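Oxidoreductase, 2OG-Fe(II) oxygenase family (Burkholderia pseudomallei, PDB 6N1F) probably acts as an iron-dependent oxidoreductase of the 2OG-Fe(II) oxygenase family and binds an iron ion. Local coordinates at residues V55-I65 against L116-F125. Sequence-based numbering, arbitrary orientation.
Sequences VAFDAHELARI and LLGDARRTRF
The backbones of 55-65 and 116-125 come nearest at Ala56 and Arg122, with 7.4 Å between their CA atoms, and at Glu61 and Leu116. Arg122 bends at chi2 (57°) and chi3 (66°), which sets its guanidinium nearly parallel to the Phe57 ring. Phe57 CD1 lies over one guanidinium face, toward the rim, with the planes 11° apart. The CD of Arg121 covers the opposite face. Arg122 NH1 donates to Ala56 O (3.0 Å), in the guanidinium plane. NH1 and NH2 of Arg122 also grip Glu61 end-on, with NH2 to OE2 at 3.1 Å. Within 116-125, Asp119 OD2 forms a salt bridge with Arg122 NH2 (2.6 Å) through its syn lone pair, and its OD1 accepts from Arg122 N, capping helix 120-130. Glu61 OE1 also accepts Asp58 N (2.7 Å). Arg121 reaches across fully extended. Its NH1 meets Asp58 OD2 at 2.8 Å and its NH2 meets OD1, both from above the carboxylate plane. A water joins Arg121 NH1 to Glu61 OE2. Apolar contacts flank the charges: Ala56 CB packs on Phe125 CE2 (3.8 Å), and Leu117 CD2 meets Phe57 CE1 and CZ. Phe57 and Leu117 also touch Ile170 and Tyr224 of the large antiparallel sheet. The salt-bridge network thus joins the starts of helices 59-70 and 120-130 in what is, as in the family, a double-stranded beta-helix fold, away from the iron site.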
ATOM      1  N   VAL A  55     -13.505   6.663  -1.344  1.00 16.84           N
ATOM      2  CA  VAL A  55     -14.066   5.722  -2.313  1.00 22.42           C
ATOM      3  C   VAL A  55     -13.849   4.278  -1.867  1.00 25.01           C
ATOM      4  O   VAL A  55     -14.803   3.509  -1.730  1.00 20.45           O
ATOM      5  CB  VAL A  55     -13.463   5.978  -3.704  1.00 24.79           C
ATOM      6  CG1 VAL A  55     -13.753   4.826  -4.643  1.00 24.13           C
ATOM      7  CG2 VAL A  55     -13.972   7.318  -4.263  1.00 24.30           C
ATOM      8  N   ALA A  56     -12.591   3.884  -1.631  1.00 20.89           N
ATOM      9  CA  ALA A  56     -12.330   2.465  -1.384  1.00 18.85           C
ATOM     10  C   ALA A  56     -12.704   2.042   0.035  1.00 23.85           C
ATOM     11  O   ALA A  56     -13.204   0.928   0.244  1.00 25.05           O
ATOM     12  CB  ALA A  56     -10.859   2.144  -1.648  1.00 16.03           C
ATOM     13  N   PHE A  57     -12.425   2.893   1.023  1.00 19.70           N
ATOM     14  CA  PHE A  57     -12.730   2.621   2.420  1.00 17.86           C
ATOM     15  C   PHE A  57     -13.449   3.827   2.996  1.00 18.36           C
ATOM     16  O   PHE A  57     -12.970   4.955   2.858  1.00 20.59           O
ATOM     17  CB  PHE A  57     -11.459   2.348   3.205  1.00 20.22           C
ATOM     18  CG  PHE A  57     -10.733   1.141   2.744  1.00 27.13           C
ATOM     19  CD1 PHE A  57     -10.989  -0.091   3.325  1.00 28.84           C
ATOM     20  CD2 PHE A  57      -9.803   1.218   1.726  1.00 29.81           C
ATOM     21  CE1 PHE A  57     -10.320  -1.227   2.903  1.00 24.62           C
ATOM     22  CE2 PHE A  57      -9.132   0.084   1.296  1.00 29.86           C
ATOM     23  CZ  PHE A  57      -9.393  -1.141   1.885  1.00 22.67           C
ATOM     24  N   ASP A  58     -14.605   3.589   3.606  1.00 18.72           N
ATOM     25  CA  ASP A  58     -15.396   4.680   4.142  1.00 22.05           C
ATOM     26  C   ASP A  58     -14.649   5.316   5.312  1.00 25.13           C
ATOM     27  O   ASP A  58     -13.695   4.747   5.848  1.00 21.86           O
ATOM     28  CB  ASP A  58     -16.786   4.175   4.550  1.00 26.03           C
ATOM     29  CG  ASP A  58     -17.614   3.694   3.350  1.00 29.38           C
ATOM     30  OD1 ASP A  58     -17.311   4.098   2.208  1.00 25.75           O
ATOM     31  OD2 ASP A  58     -18.576   2.917   3.543  1.00 29.63           O
ATOM     32  N   ALA A  59     -15.051   6.539   5.674  1.00 21.13           N
ATOM     33  CA  ALA A  59     -14.317   7.240   6.723  1.00 27.21           C
ATOM     34  C   ALA A  59     -14.464   6.524   8.062  1.00 31.33           C
ATOM     35  O   ALA A  59     -13.488   6.376   8.807  1.00 22.80           O
ATOM     36  CB  ALA A  59     -14.784   8.691   6.832  1.00 23.09           C
ATOM     37  N   HIS A  60     -15.675   6.059   8.387  1.00 23.25           N
ATOM     38  CA  HIS A  60     -15.823   5.375   9.665  1.00 24.84           C
ATOM     39  C   HIS A  60     -15.036   4.069   9.690  1.00 24.68           C
ATOM     40  O   HIS A  60     -14.610   3.641  10.760  1.00 27.15           O
ATOM     41  CB  HIS A  60     -17.303   5.146   9.995  1.00 31.15           C
ATOM     42  CG  HIS A  60     -17.956   4.097   9.158  1.00 31.27           C
ATOM     43  ND1 HIS A  60     -18.591   4.387   7.969  1.00 31.38           N
ATOM     44  CD2 HIS A  60     -18.088   2.761   9.345  1.00 31.94           C
ATOM     45  CE1 HIS A  60     -19.082   3.271   7.454  1.00 35.15           C
ATOM     46  NE2 HIS A  60     -18.795   2.272   8.270  1.00 35.61           N
ATOM     47  N   GLU A  61     -14.810   3.449   8.529  1.00 23.29           N
ATOM     48  CA  GLU A  61     -13.997   2.240   8.464  1.00 27.35           C
ATOM     49  C   GLU A  61     -12.525   2.552   8.693  1.00 30.25           C
ATOM     50  O   GLU A  61     -11.818   1.798   9.375  1.00 27.56           O
ATOM     51  CB  GLU A  61     -14.180   1.559   7.110  1.00 22.18           C
ATOM     52  CG  GLU A  61     -15.623   1.121   6.815  1.00 30.28           C
ATOM     53  CD  GLU A  61     -15.768   0.483   5.442  1.00 30.20           C
ATOM     54  OE1 GLU A  61     -15.302   1.087   4.454  1.00 30.52           O
ATOM     55  OE2 GLU A  61     -16.321  -0.635   5.349  1.00 28.44           O
ATOM     56  N   LEU A  62     -12.038   3.648   8.113  1.00 21.86           N
ATOM     57  CA  LEU A  62     -10.662   4.051   8.382  1.00 26.80           C
ATOM     58  C   LEU A  62     -10.491   4.424   9.842  1.00 28.02           C
ATOM     59  O   LEU A  62      -9.463   4.110  10.445  1.00 28.92           O
ATOM     60  CB  LEU A  62     -10.248   5.209   7.478  1.00 24.79           C
ATOM     61  CG  LEU A  62     -10.084   4.761   6.025  1.00 30.52           C
ATOM     62  CD1 LEU A  62      -9.411   5.832   5.195  1.00 22.98           C
ATOM     63  CD2 LEU A  62      -9.316   3.441   5.937  1.00 22.79           C
ATOM     64  N   ALA A  63     -11.484   5.100  10.420  1.00 24.53           N
ATOM     65  CA  ALA A  63     -11.466   5.370  11.854  1.00 26.69           C
ATOM     66  C   ALA A  63     -11.314   4.081  12.662  1.00 29.59           C
ATOM     67  O   ALA A  63     -10.519   4.025  13.605  1.00 33.68           O
ATOM     68  CB  ALA A  63     -12.737   6.116  12.260  1.00 34.20           C
ATOM     69  N   ARG A  64     -12.045   3.033  12.294  1.00 27.80           N
ATOM     70  CA  ARG A  64     -11.914   1.766  13.002  1.00 36.14           C
ATOM     71  C   ARG A  64     -10.508   1.196  12.845  1.00 34.77           C
ATOM     72  O   ARG A  64      -9.861   0.816  13.831  1.00 31.01           O
ATOM     73  CB  ARG A  64     -12.957   0.771  12.501  1.00 29.15           C
ATOM     74  CG  ARG A  64     -13.053  -0.490  13.346  1.00 36.65           C
ATOM     75  CD  ARG A  64     -14.065  -1.470  12.758  1.00 41.09           C
ATOM     76  NE  ARG A  64     -14.243  -2.657  13.595  1.00 44.88           N
ATOM     77  CZ  ARG A  64     -14.684  -3.829  13.141  1.00 51.66           C
ATOM     78  NH1 ARG A  64     -14.985  -3.971  11.856  1.00 55.69           N
ATOM     79  NH2 ARG A  64     -14.813  -4.863  13.966  1.00 51.27           N
ATOM     80  N   ILE A  65     -10.025   1.116  11.604  1.00 32.64           N
ATOM     81  CA  ILE A  65      -8.679   0.603  11.352  1.00 31.98           C
ATOM     82  C   ILE A  65      -7.660   1.349  12.196  1.00 28.18           C
ATOM     83  O   ILE A  65      -6.765   0.742  12.799  1.00 29.62           O
ATOM     84  CB  ILE A  65      -8.342   0.700   9.853  1.00 33.04           C
ATOM     85  CG1 ILE A  65      -9.214  -0.260   9.046  1.00 33.12           C
ATOM     86  CG2 ILE A  65      -6.837   0.460   9.623  1.00 24.89           C
ATOM     87  CD1 ILE A  65      -9.130  -0.007   7.560  1.00 35.19           C
ATOM     88  N   LEU A 116     -11.614  -6.595   7.104  1.00 28.42           N
ATOM     89  CA  LEU A 116     -12.097  -5.475   6.308  1.00 33.76           C
ATOM     90  C   LEU A 116     -11.412  -5.437   4.952  1.00 34.06           C
ATOM     91  O   LEU A 116     -12.062  -5.236   3.917  1.00 25.40           O
ATOM     92  CB  LEU A 116     -11.855  -4.164   7.056  1.00 37.53           C
ATOM     93  CG  LEU A 116     -13.023  -3.658   7.885  1.00 42.36           C
ATOM     94  CD1 LEU A 116     -12.538  -2.679   8.936  1.00 44.91           C
ATOM     95  CD2 LEU A 116     -14.019  -2.995   6.970  1.00 44.14           C
ATOM     96  N   LEU A 117     -10.086  -5.596   4.945  1.00 27.59           N
ATOM     97  CA  LEU A 117      -9.346  -5.499   3.694  1.00 26.98           C
ATOM     98  C   LEU A 117      -9.798  -6.565   2.711  1.00 31.81           C
ATOM     99  O   LEU A 117      -9.809  -6.331   1.496  1.00 28.31           O
ATOM    100  CB  LEU A 117      -7.841  -5.620   3.965  1.00 26.64           C
ATOM    101  CG  LEU A 117      -7.205  -4.537   4.831  1.00 26.36           C
ATOM    102  CD1 LEU A 117      -5.676  -4.703   4.831  1.00 30.34           C
ATOM    103  CD2 LEU A 117      -7.596  -3.148   4.336  1.00 25.60           C
ATOM    104  N   GLY A 118     -10.210  -7.724   3.221  1.00 28.89           N
ATOM    105  CA  GLY A 118     -10.546  -8.820   2.350  1.00 29.34           C
ATOM    106  C   GLY A 118     -12.021  -9.132   2.294  1.00 31.30           C
ATOM    107  O   GLY A 118     -12.395 -10.235   1.887  1.00 33.26           O
ATOM    108  N   ASP A 119     -12.875  -8.197   2.707  1.00 27.67           N
ATOM    109  CA  ASP A 119     -14.292  -8.505   2.682  1.00 32.63           C
ATOM    110  C   ASP A 119     -14.800  -8.464   1.241  1.00 28.74           C
ATOM    111  O   ASP A 119     -14.078  -8.098   0.309  1.00 33.78           O
ATOM    112  CB  ASP A 119     -15.074  -7.557   3.592  1.00 31.00           C
ATOM    113  CG  ASP A 119     -14.989  -6.096   3.156  1.00 35.59           C
ATOM    114  OD1 ASP A 119     -14.529  -5.795   2.032  1.00 32.21           O
ATOM    115  OD2 ASP A 119     -15.401  -5.233   3.958  1.00 33.85           O
ATOM    116  N   ALA A 120     -16.065  -8.842   1.066  1.00 28.90           N
ATOM    117  CA  ALA A 120     -16.624  -8.985  -0.276  1.00 33.34           C
ATOM    118  C   ALA A 120     -16.579  -7.668  -1.041  1.00 29.05           C
ATOM    119  O   ALA A 120     -16.260  -7.644  -2.237  1.00 27.26           O
ATOM    120  CB  ALA A 120     -18.062  -9.507  -0.193  1.00 32.56           C
ATOM    121  N   ARG A 121     -16.909  -6.564  -0.372  1.00 26.88           N
ATOM    122  CA  ARG A 121     -16.852  -5.263  -1.030  1.00 30.01           C
ATOM    123  C   ARG A 121     -15.452  -4.976  -1.569  1.00 26.36           C
ATOM    124  O   ARG A 121     -15.298  -4.571  -2.725  1.00 26.02           O
ATOM    125  CB  ARG A 121     -17.295  -4.170  -0.059  1.00 32.38           C
ATOM    126  CG  ARG A 121     -17.080  -2.762  -0.565  1.00 24.51           C
ATOM    127  CD  ARG A 121     -17.566  -1.751   0.466  1.00 26.06           C
ATOM    128  NE  ARG A 121     -17.240  -0.391   0.057  1.00 31.45           N
ATOM    129  CZ  ARG A 121     -17.489   0.701   0.771  1.00 26.29           C
ATOM    130  NH1 ARG A 121     -18.087   0.620   1.956  1.00 25.26           N
ATOM    131  NH2 ARG A 121     -17.132   1.882   0.289  1.00 27.94           N
ATOM    132  N   ARG A 122     -14.416  -5.211  -0.762  1.00 24.95           N
ATOM    133  CA  ARG A 122     -13.066  -4.912  -1.233  1.00 26.21           C
ATOM    134  C   ARG A 122     -12.593  -5.920  -2.271  1.00 29.83           C
ATOM    135  O   ARG A 122     -11.890  -5.547  -3.214  1.00 24.23           O
ATOM    136  CB  ARG A 122     -12.091  -4.865  -0.062  1.00 27.70           C
ATOM    137  CG  ARG A 122     -11.640  -3.450   0.301  1.00 22.89           C
ATOM    138  CD  ARG A 122     -12.802  -2.538   0.630  1.00 22.76           C
ATOM    139  NE  ARG A 122     -13.465  -2.970   1.845  1.00 23.55           N
ATOM    140  CZ  ARG A 122     -14.249  -2.199   2.584  1.00 25.98           C
ATOM    141  NH1 ARG A 122     -14.470  -0.937   2.237  1.00 23.16           N
ATOM    142  NH2 ARG A 122     -14.809  -2.692   3.677  1.00 31.28           N
ATOM    143  N   THR A 123     -12.988  -7.187  -2.129  1.00 31.84           N
ATOM    144  CA  THR A 123     -12.587  -8.205  -3.095  1.00 34.25           C
ATOM    145  C   THR A 123     -13.155  -7.910  -4.479  1.00 32.83           C
ATOM    146  O   THR A 123     -12.459  -8.046  -5.492  1.00 31.39           O
ATOM    147  CB  THR A 123     -13.042  -9.583  -2.615  1.00 38.46           C
ATOM    148  OG1 THR A 123     -12.536  -9.809  -1.296  1.00 37.95           O
ATOM    149  CG2 THR A 123     -12.539 -10.677  -3.557  1.00 34.57           C
ATOM    150  N   ARG A 124     -14.432  -7.532  -4.548  1.00 33.43           N
ATOM    151  CA  ARG A 124     -14.996  -7.123  -5.830  1.00 28.77           C
ATOM    152  C   ARG A 124     -14.313  -5.866  -6.349  1.00 28.59           C
ATOM    153  O   ARG A 124     -14.019  -5.763  -7.545  1.00 26.15           O
ATOM    154  CB  ARG A 124     -16.493  -6.881  -5.700  1.00 27.12           C
ATOM    155  CG  ARG A 124     -17.333  -8.123  -5.504  1.00 28.46           C
ATOM    156  CD  ARG A 124     -17.273  -9.018  -6.726  1.00 42.56           C
ATOM    157  NE  ARG A 124     -18.405  -9.938  -6.760  1.00 52.12           N
ATOM    158  CZ  ARG A 124     -18.570 -10.891  -7.670  1.00 49.95           C
ATOM    159  NH1 ARG A 124     -17.667 -11.061  -8.629  1.00 45.43           N
ATOM    160  NH2 ARG A 124     -19.637 -11.679  -7.612  1.00 46.58           N
ATOM    161  N   PHE A 125     -14.070  -4.897  -5.459  1.00 24.79           N
ATOM    162  CA  PHE A 125     -13.519  -3.601  -5.855  1.00 25.66           C
ATOM    163  C   PHE A 125     -12.134  -3.755  -6.467  1.00 27.68           C
ATOM    164  O   PHE A 125     -11.846  -3.187  -7.520  1.00 26.32           O
ATOM    165  CB  PHE A 125     -13.480  -2.675  -4.637  1.00 23.13           C
ATOM    166  CG  PHE A 125     -12.940  -1.290  -4.912  1.00 31.09           C
ATOM    167  CD1 PHE A 125     -13.785  -0.267  -5.313  1.00 29.97           C
ATOM    168  CD2 PHE A 125     -11.595  -1.000  -4.716  1.00 28.33           C
ATOM    169  CE1 PHE A 125     -13.302   1.006  -5.551  1.00 32.68           C
ATOM    170  CE2 PHE A 125     -11.100   0.284  -4.940  1.00 23.92           C
ATOM    171  CZ  PHE A 125     -11.956   1.289  -5.363  1.00 27.14           C
TER
HETATM  172  O   HOH W   1     -16.493   0.763  -2.588  0.51 18.05           O
HETATM  173  O   HOH W   2     -18.433  -1.629   3.778  1.00 23.67           O